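Local coordinates for protein short-chain dehydrogenase/reductase SDR (Vibrio parahaemolyticus, PDB 3GUY) that probably catalyses an NAD(P)(H)-dependent oxidation or reduction of alcohol or carbonyl substrates, at residues D[50-55]-D[62-67]; D[22-27]-D[202-207]; D[135-138]-D[143-146]. The protein carries 2 engineered substitutions. All coordinates share one frame; numbering follows the deposited sequence.

Contact 1: residues D[50-55]-D[62-67]; sequences GYRARD and VEQLFE. Engineered in segment 50-55: R54 (natural residue Cys).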
loop_
_atom_site.group_PDB
_atom_site.type_symbol
_atom_site.label_atom_id
_atom_site.label_comp_id
_atom_site.label_asym_id
_atom_site.label_seq_id
_atom_site.Cartn_x
_atom_site.Cartn_y
_atom_site.Cartn_z
ATOM N N GLY D 50 22.875 12.004 -30.402
ATOM C CA GLY D 50 23.734 12.521 -29.354
ATOM C C GLY D 50 23.663 11.726 -28.074
ATOM O O GLY D 50 22.788 10.880 -27.873
ATOM N N TYR D 51 24.667 11.975 -27.258
ATOM C CA TYR D 51 24.803 11.428 -25.933
ATOM C C TYR D 51 25.641 12.415 -25.131
ATOM O O TYR D 51 26.466 13.167 -25.705
ATOM C CB TYR D 51 25.489 10.072 -25.959
ATOM C CG TYR D 51 26.889 10.028 -26.572
ATOM C CD1 TYR D 51 28.018 10.203 -25.780
ATOM C CD2 TYR D 51 27.083 9.759 -27.939
ATOM C CE1 TYR D 51 29.311 10.141 -26.323
ATOM C CE2 TYR D 51 28.380 9.696 -28.504
ATOM C CZ TYR D 51 29.485 9.884 -27.683
ATOM O OH TYR D 51 30.763 9.820 -28.189
ATOM N N ARG D 52 25.453 12.426 -23.819
ATOM C CA ARG D 52 26.246 13.304 -22.971
ATOM C C ARG D 52 26.383 12.689 -21.591
ATOM O O ARG D 52 25.382 12.320 -20.981
ATOM C CB ARG D 52 25.557 14.641 -22.862
ATOM C CG ARG D 52 26.419 15.715 -22.284
ATOM C CD ARG D 52 25.689 16.992 -22.305
ATOM N NE ARG D 52 26.477 18.080 -21.734
ATOM C CZ ARG D 52 25.991 19.282 -21.449
ATOM N NH1 ARG D 52 24.709 19.572 -21.640
ATOM N NH2 ARG D 52 26.795 20.201 -20.940
ATOM N N ALA D 53 27.618 12.557 -21.129
ATOM C CA ALA D 53 27.896 12.105 -19.770
ATOM C C ALA D 53 27.408 13.145 -18.803
ATOM O O ALA D 53 27.769 14.322 -18.937
ATOM C CB ALA D 53 29.403 11.889 -19.584
ATOM N N ARG D 54 26.596 12.738 -17.815
ATOM C CA ARG D 54 26.112 13.644 -16.792
ATOM C C ARG D 54 26.024 12.931 -15.442
ATOM O O ARG D 54 25.771 11.730 -15.390
ATOM C CB ARG D 54 24.717 14.168 -17.124
ATOM C CG ARG D 54 24.501 14.798 -18.501
ATOM C CD ARG D 54 24.585 16.278 -18.494
ATOM N NE ARG D 54 25.964 16.724 -18.358
ATOM C CZ ARG D 54 26.337 17.969 -18.052
ATOM N NH1 ARG D 54 27.618 18.258 -17.983
ATOM N NH2 ARG D 54 25.444 18.920 -17.815
ATOM N N ASP D 55 26.282 13.684 -14.375
ATOM C CA ASP D 55 25.959 13.277 -13.010
ATOM C C ASP D 55 24.597 13.867 -12.671
ATOM O O ASP D 55 24.485 15.047 -12.377
ATOM C CB ASP D 55 27.026 13.794 -12.014
ATOM C CG ASP D 55 26.744 13.370 -10.557
ATOM O OD1 ASP D 55 25.730 12.656 -10.285
ATOM O OD2 ASP D 55 27.543 13.779 -9.671
ATOM N N VAL D 62 21.899 18.551 -14.699
ATOM C CA VAL D 62 20.593 18.159 -15.251
ATOM C C VAL D 62 19.917 19.318 -16.018
ATOM O O VAL D 62 19.312 19.120 -17.071
ATOM C CB VAL D 62 19.674 17.587 -14.141
ATOM C CG1 VAL D 62 18.255 17.440 -14.613
ATOM C CG2 VAL D 62 20.248 16.248 -13.672
ATOM N N GLU D 63 20.055 20.524 -15.496
ATOM C CA GLU D 63 19.529 21.711 -16.148
ATOM C C GLU D 63 20.261 21.926 -17.488
ATOM O O GLU D 63 19.632 22.219 -18.484
ATOM C CB GLU D 63 19.626 22.901 -15.171
ATOM C CG GLU D 63 19.491 24.315 -15.728
ATOM C CD GLU D 63 20.441 25.254 -14.964
ATOM O OE1 GLU D 63 20.132 25.585 -13.793
ATOM O OE2 GLU D 63 21.520 25.596 -15.510
ATOM N N GLN D 64 21.573 21.709 -17.524
ATOM C CA GLN D 64 22.328 21.813 -18.798
ATOM C C GLN D 64 22.007 20.701 -19.790
ATOM O O GLN D 64 22.087 20.910 -20.997
ATOM C CB GLN D 64 23.820 21.769 -18.552
ATOM C CG GLN D 64 24.371 23.018 -17.872
ATOM C CD GLN D 64 25.599 22.703 -17.049
ATOM O OE1 GLN D 64 26.406 21.832 -17.414
ATOM N NE2 GLN D 64 25.734 23.387 -15.905
ATOM N N LEU D 65 21.687 19.510 -19.278
ATOM C CA LEU D 65 21.353 18.378 -20.131
ATOM C C LEU D 65 20.176 18.780 -21.009
ATOM O O LEU D 65 20.246 18.665 -22.211
ATOM C CB LEU D 65 21.066 17.082 -19.302
ATOM C CG LEU D 65 20.383 15.852 -19.965
ATOM C CD1 LEU D 65 21.260 15.131 -21.021
ATOM C CD2 LEU D 65 19.934 14.843 -18.883
ATOM N N PHE D 66 19.117 19.302 -20.417
ATOM C CA PHE D 66 17.931 19.597 -21.188
ATOM C C PHE D 66 18.023 20.886 -21.989
ATOM O O PHE D 66 17.378 20.992 -23.032
ATOM C CB PHE D 66 16.689 19.555 -20.318
ATOM C CG PHE D 66 16.357 18.166 -19.883
ATOM C CD1 PHE D 66 15.771 17.281 -20.763
ATOM C CD2 PHE D 66 16.729 17.713 -18.635
ATOM C CE1 PHE D 66 15.519 15.978 -20.378
ATOM C CE2 PHE D 66 16.469 16.419 -18.249
ATOM C CZ PHE D 66 15.873 15.555 -19.127
ATOM N N GLU D 67 18.823 21.835 -21.510
ATOM C CA GLU D 67 18.996 23.110 -22.204
ATOM C C GLU D 67 19.595 22.875 -23.597
ATOM O O GLU D 67 19.197 23.502 -24.566
ATOM C CB GLU D 67 19.920 24.032 -21.404
ATOM C CG GLU D 67 20.005 25.458 -21.944
ATOM C CD GLU D 67 18.691 26.226 -21.821
ATOM O OE1 GLU D 67 18.001 26.078 -20.789
ATOM O OE2 GLU D 67 18.358 26.991 -22.758
HETATM O O HOH W 1 22.926 17.922 -23.425
#
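The R52 side chain starts with CG anti to the backbone N (chi1 -167°) and stays extended to NE. This straight reach carries its guanidinium to the Q64 backbone. R54 is an engineered residue, Cys in the natural sequence, and bends at chi2 and chi3 instead. The contact belongs to a Rossmann fold. Strand 51-53, outermost in the sheet within this chain, meets helix 59-67, which follows it in the chain.

R54 NH2 gives a nearly straight hydrogen bond to Q64 OE1 (3.1 Å, 172°). The oxygen lies close to the guanidinium plane, but the nitrogen sits above the amide plane of Q64. R54 NE is held by the carbonyl O of A53 at 3.1 Å, in the same guanidinium plane. E61 O takes a further bond from R54 NH2, so several acceptors fix the rotation of this group.

The two guanidinium groups lie face over face, with R52 CZ 3.6 Å above the plane of R54. The acceptors around them probably ease the repulsion. The aliphatic part of R54 runs alongside L65 in the opposite sense, with R54 CD 3.7 Å from L65 CB. L65 also packs on Y29 and T31 of the neighbouring strand.

R52 NH1 reaches Q64 O at 3.0 Å in a weak, bent hydrogen bond. The same NH1 donates to a water, and that water donates to L65 O, both at 3.0 Å.

Contact 2: residues D[22-27]-D[202-207]; sequences DAEGKA and MIHGAL. Engineered in segment 202-207: A206 (natural residue Ser).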
loop_
_atom_site.group_PDB
_atom_site.type_symbol
_atom_site.label_atom_id
_atom_site.label_comp_id
_atom_site.label_asym_id
_atom_site.label_seq_id
_atom_site.Cartn_x
_atom_site.Cartn_y
_atom_site.Cartn_z
ATOM N N ASP D 22 15.791 2.809 -31.328
ATOM C CA ASP D 22 16.617 3.065 -32.508
ATOM C C ASP D 22 16.224 2.154 -33.686
ATOM O O ASP D 22 15.936 2.650 -34.771
ATOM C CB ASP D 22 18.083 2.852 -32.176
ATOM C CG ASP D 22 18.989 3.135 -33.355
ATOM O OD1 ASP D 22 19.169 4.322 -33.660
ATOM O OD2 ASP D 22 19.531 2.176 -33.957
ATOM N N ALA D 23 16.244 0.839 -33.471
ATOM C CA ALA D 23 15.714 -0.150 -34.433
ATOM C C ALA D 23 14.328 0.185 -35.034
ATOM O O ALA D 23 14.029 -0.277 -36.132
ATOM C CB ALA D 23 15.660 -1.507 -33.796
ATOM N N GLU D 24 13.484 0.953 -34.339
ATOM C CA GLU D 24 12.204 1.423 -34.909
ATOM C C GLU D 24 12.375 2.692 -35.703
ATOM O O GLU D 24 11.397 3.388 -35.976
ATOM C CB GLU D 24 11.181 1.766 -33.821
ATOM C CG GLU D 24 10.579 0.615 -33.090
ATOM C CD GLU D 24 9.598 1.097 -32.022
ATOM O OE1 GLU D 24 9.843 2.124 -31.336
ATOM O OE2 GLU D 24 8.568 0.421 -31.854
ATOM N N GLY D 25 13.618 3.047 -36.010
ATOM C CA GLY D 25 13.909 4.304 -36.679
ATOM C C GLY D 25 13.848 5.577 -35.840
ATOM O O GLY D 25 14.038 6.656 -36.388
ATOM N N LYS D 26 13.631 5.498 -34.522
ATOM C CA LYS D 26 13.408 6.730 -33.738
ATOM C C LYS D 26 14.693 7.390 -33.191
ATOM O O LYS D 26 15.636 6.714 -32.778
ATOM C CB LYS D 26 12.436 6.460 -32.600
ATOM C CG LYS D 26 11.168 5.739 -33.059
ATOM C CD LYS D 26 9.942 6.165 -32.244
ATOM C CE LYS D 26 8.832 5.120 -32.349
ATOM N NZ LYS D 26 7.836 5.295 -31.280
ATOM N N ALA D 27 14.717 8.718 -33.198
ATOM C CA ALA D 27 15.858 9.462 -32.645
ATOM C C ALA D 27 15.929 9.338 -31.111
ATOM O O ALA D 27 14.955 9.630 -30.416
ATOM C CB ALA D 27 15.791 10.919 -33.022
ATOM N N MET D 202 9.628 -6.400 -23.186
ATOM C CA MET D 202 8.302 -6.306 -22.524
ATOM C C MET D 202 7.856 -4.898 -22.186
ATOM O O MET D 202 6.652 -4.556 -22.366
ATOM C CB MET D 202 8.290 -7.190 -21.263
ATOM C CG MET D 202 8.289 -8.677 -21.619
ATOM S SD MET D 202 8.128 -9.873 -20.296
ATOM C CE MET D 202 9.784 -9.927 -19.753
ATOM N N ILE D 203 8.783 -4.073 -21.696
ATOM C CA ILE D 203 8.482 -2.691 -21.312
ATOM C C ILE D 203 8.149 -1.916 -22.569
ATOM O O ILE D 203 7.121 -1.242 -22.645
ATOM C CB ILE D 203 9.634 -2.003 -20.527
ATOM C CG1 ILE D 203 9.787 -2.649 -19.134
ATOM C CG2 ILE D 203 9.363 -0.483 -20.373
ATOM C CD1 ILE D 203 11.121 -2.447 -18.391
ATOM N N HIS D 204 9.012 -2.039 -23.566
ATOM C CA HIS D 204 8.772 -1.418 -24.852
ATOM C C HIS D 204 7.433 -1.832 -25.493
ATOM O O HIS D 204 6.667 -0.982 -25.900
ATOM C CB HIS D 204 9.934 -1.705 -25.798
ATOM C CG HIS D 204 9.798 -1.003 -27.105
ATOM N ND1 HIS D 204 9.142 -1.566 -28.178
ATOM C CD2 HIS D 204 10.159 0.240 -27.487
ATOM C CE1 HIS D 204 9.130 -0.707 -29.178
ATOM N NE2 HIS D 204 9.735 0.399 -28.784
ATOM N N GLY D 205 7.153 -3.123 -25.569
ATOM C CA GLY D 205 5.832 -3.583 -26.041
ATOM C C GLY D 205 4.631 -2.923 -25.359
ATOM O O GLY D 205 3.745 -2.429 -26.024
ATOM N N ALA D 206 4.619 -2.896 -24.027
ATOM C CA ALA D 206 3.528 -2.273 -23.236
ATOM C C ALA D 206 3.394 -0.745 -23.417
ATOM O O ALA D 206 2.278 -0.183 -23.445
ATOM C CB ALA D 206 3.724 -2.598 -21.768
ATOM N N LEU D 207 4.516 -0.057 -23.540
ATOM C CA LEU D 207 4.454 1.372 -23.737
ATOM C C LEU D 207 4.043 1.782 -25.171
ATOM O O LEU D 207 3.729 2.946 -25.402
ATOM C CB LEU D 207 5.793 2.001 -23.382
ATOM C CG LEU D 207 6.136 1.923 -21.882
ATOM C CD1 LEU D 207 7.608 2.219 -21.657
ATOM C CD2 LEU D 207 5.301 2.883 -21.103
#
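The polar contact is carried by E24 and H204, which approach from opposite directions. H204 NE2 donates a weak hydrogen bond to E24 OE1 (3.1 Å, 147°). OE1 lies in the plane of the imidazole, at its edge. The carboxylate is turned 67° against the ring. The other oxygen, E24 OE2, comes to 3.0 Å from H204 CE1, so the carboxylate straddles the NE2-CE1 edge. H204 has CG anti to the backbone N (chi1 -175°), and this sends the ring off the helix to meet E24.

One charged neighbour joins in. K26 NZ makes a long salt bridge to E24 OE1, 3.8 Å away, so this oxygen has a second, more distant partner besides H204 NE2.

Nonpolar packing comes from helix 12-23. Its Y21 ring meets H204 edge-to-face, and L17 and L20 touch the histidine too. At another side of helix 196-207, the engineered A206 (Ser in the natural sequence) packs on A206 of the second subunit.

Backbone bonds shape the turn that carries E24. G25 N bonds to D22 O at 2.7 Å, and K26 N reaches Y21 O. G25, with positive phi, is the C-prime residue.

This is a Schellman motif ending the first helix of a Rossmann fold, joined at the surface to the last helix before the final strand.

Contact 3: residues D[135-138]-D[143-146]; sequences QPKA and YCAV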
loop_
_atom_site.group_PDB
_atom_site.type_symbol
_atom_site.label_atom_id
_atom_site.label_comp_id
_atom_site.label_asym_id
_atom_site.label_seq_id
_atom_site.Cartn_x
_atom_site.Cartn_y
_atom_site.Cartn_z
ATOM N N GLN D 135 7.319 -3.002 -1.761
ATOM C CA GLN D 135 7.328 -3.877 -0.575
ATOM C C GLN D 135 8.604 -3.628 0.203
ATOM O O GLN D 135 9.595 -3.191 -0.355
ATOM C CB GLN D 135 7.423 -5.370 -0.921
ATOM C CG GLN D 135 6.656 -5.877 -2.111
ATOM C CD GLN D 135 7.533 -6.849 -2.905
ATOM O OE1 GLN D 135 8.032 -7.838 -2.351
ATOM N NE2 GLN D 135 7.768 -6.537 -4.175
ATOM N N PRO D 136 8.614 -4.017 1.479
ATOM C CA PRO D 136 9.846 -3.944 2.216
ATOM C C PRO D 136 10.649 -5.224 1.999
ATOM O O PRO D 136 10.080 -6.251 1.652
ATOM C CB PRO D 136 9.375 -3.818 3.658
ATOM C CG PRO D 136 8.020 -4.516 3.650
ATOM C CD PRO D 136 7.438 -4.295 2.334
ATOM N N LYS D 137 11.954 -5.145 2.151
ATOM C CA LYS D 137 12.818 -6.321 2.014
ATOM C C LYS D 137 13.956 -6.299 3.032
ATOM O O LYS D 137 14.698 -5.304 3.145
ATOM C CB LYS D 137 13.362 -6.364 0.590
ATOM C CG LYS D 137 12.273 -6.665 -0.473
ATOM C CD LYS D 137 12.567 -6.084 -1.852
ATOM C CE LYS D 137 11.728 -6.805 -2.982
ATOM N NZ LYS D 137 12.168 -6.410 -4.366
ATOM N N ALA D 138 14.104 -7.400 3.768
ATOM C CA ALA D 138 15.280 -7.626 4.597
ATOM C C ALA D 138 16.581 -7.492 3.811
ATOM O O ALA D 138 16.736 -8.018 2.706
ATOM C CB ALA D 138 15.227 -9.039 5.270
ATOM N N TYR D 143 17.825 0.668 0.112
ATOM C CA TYR D 143 17.374 0.498 -1.284
ATOM C C TYR D 143 15.885 0.674 -1.385
ATOM O O TYR D 143 15.434 1.479 -2.181
ATOM C CB TYR D 143 17.742 -0.851 -1.853
ATOM C CG TYR D 143 17.480 -0.973 -3.335
ATOM C CD1 TYR D 143 18.177 -0.187 -4.264
ATOM C CD2 TYR D 143 16.540 -1.861 -3.806
ATOM C CE1 TYR D 143 17.928 -0.284 -5.626
ATOM C CE2 TYR D 143 16.323 -2.005 -5.168
ATOM C CZ TYR D 143 17.019 -1.201 -6.076
ATOM O OH TYR D 143 16.787 -1.306 -7.423
ATOM N N CYS D 144 15.138 -0.011 -0.516
ATOM C CA CYS D 144 13.719 0.197 -0.450
ATOM C C CYS D 144 13.453 1.652 -0.127
ATOM O O CYS D 144 12.573 2.293 -0.735
ATOM C CB CYS D 144 13.049 -0.709 0.608
ATOM S SG CYS D 144 12.991 -2.451 0.179
ATOM N N ALA D 145 14.201 2.206 0.818
ATOM C CA ALA D 145 13.953 3.593 1.199
ATOM C C ALA D 145 13.956 4.526 -0.002
ATOM O O ALA D 145 12.973 5.284 -0.207
ATOM C CB ALA D 145 14.952 4.055 2.244
ATOM N N VAL D 146 15.023 4.467 -0.801
ATOM C CA VAL D 146 15.168 5.363 -2.002
ATOM C C VAL D 146 14.138 5.056 -3.147
ATOM O O VAL D 146 13.642 5.965 -3.824
ATOM C CB VAL D 146 16.627 5.418 -2.521
ATOM C CG1 VAL D 146 17.591 5.957 -1.423
ATOM C CG2 VAL D 146 17.166 4.020 -3.048
#
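C144 has the most surface buried here, followed by K137 and then Q135. The C144 thiol points from helix 141-160 into the loop that precedes it. SG lies anti to the carbonyl carbon (chi1 -71°), and from there it touches the backbone of 135-137. C144 SG is 3.5 Å from Q135 O and 3.5 Å from K137 N. P136 CA is 4.0 Å from C144 SG.

K137 adds its side chain alongside. Its CB packs 4.0 Å from C144 SG, and its CD also comes near the sulfur. The chain then runs extended to NZ, which makes a weak hydrogen bond to T131 OG1.

Q135 takes part through its carbonyl oxygen. That atom also receives a weak hydrogen bond from W148 NE1, a residue further along the helix.

The patch lies at a subunit interface. S156 of the third subunit gives K137 N its hydrogen-bond partner through OG and also packs on C144.

Next to C144 stands Y143, with its side chain against S130. Y143 opens the Tyr-x-x-x-Lys sequence on this helix, which in short-chain dehydrogenases forms the active site together with a serine, probably S130 here.

Overall arrangement
The three contacts are spread over one Rossmann fold with a seven-stranded parallel sheet. Contact 2 joins the end of helix 12-23 to helix 196-207, far apart in sequence, and contacts 1 and 3 are nested inside the loop it closes. Contact 1 closes before contact 3 opens. The centres of contact 1 and contact 2 are about 22 Å apart. Contact 3 is centred about 29 Å from contact 1 and about 30 Å from contact 2, on the opposite side of the chain's centre from both. Contact 1 lies at strand 51-53, an outermost strand within this chain. Contacts 2 and 3 involve segments that meet the second and third subunits, respectively. Contact 3 adjoins the probable active site.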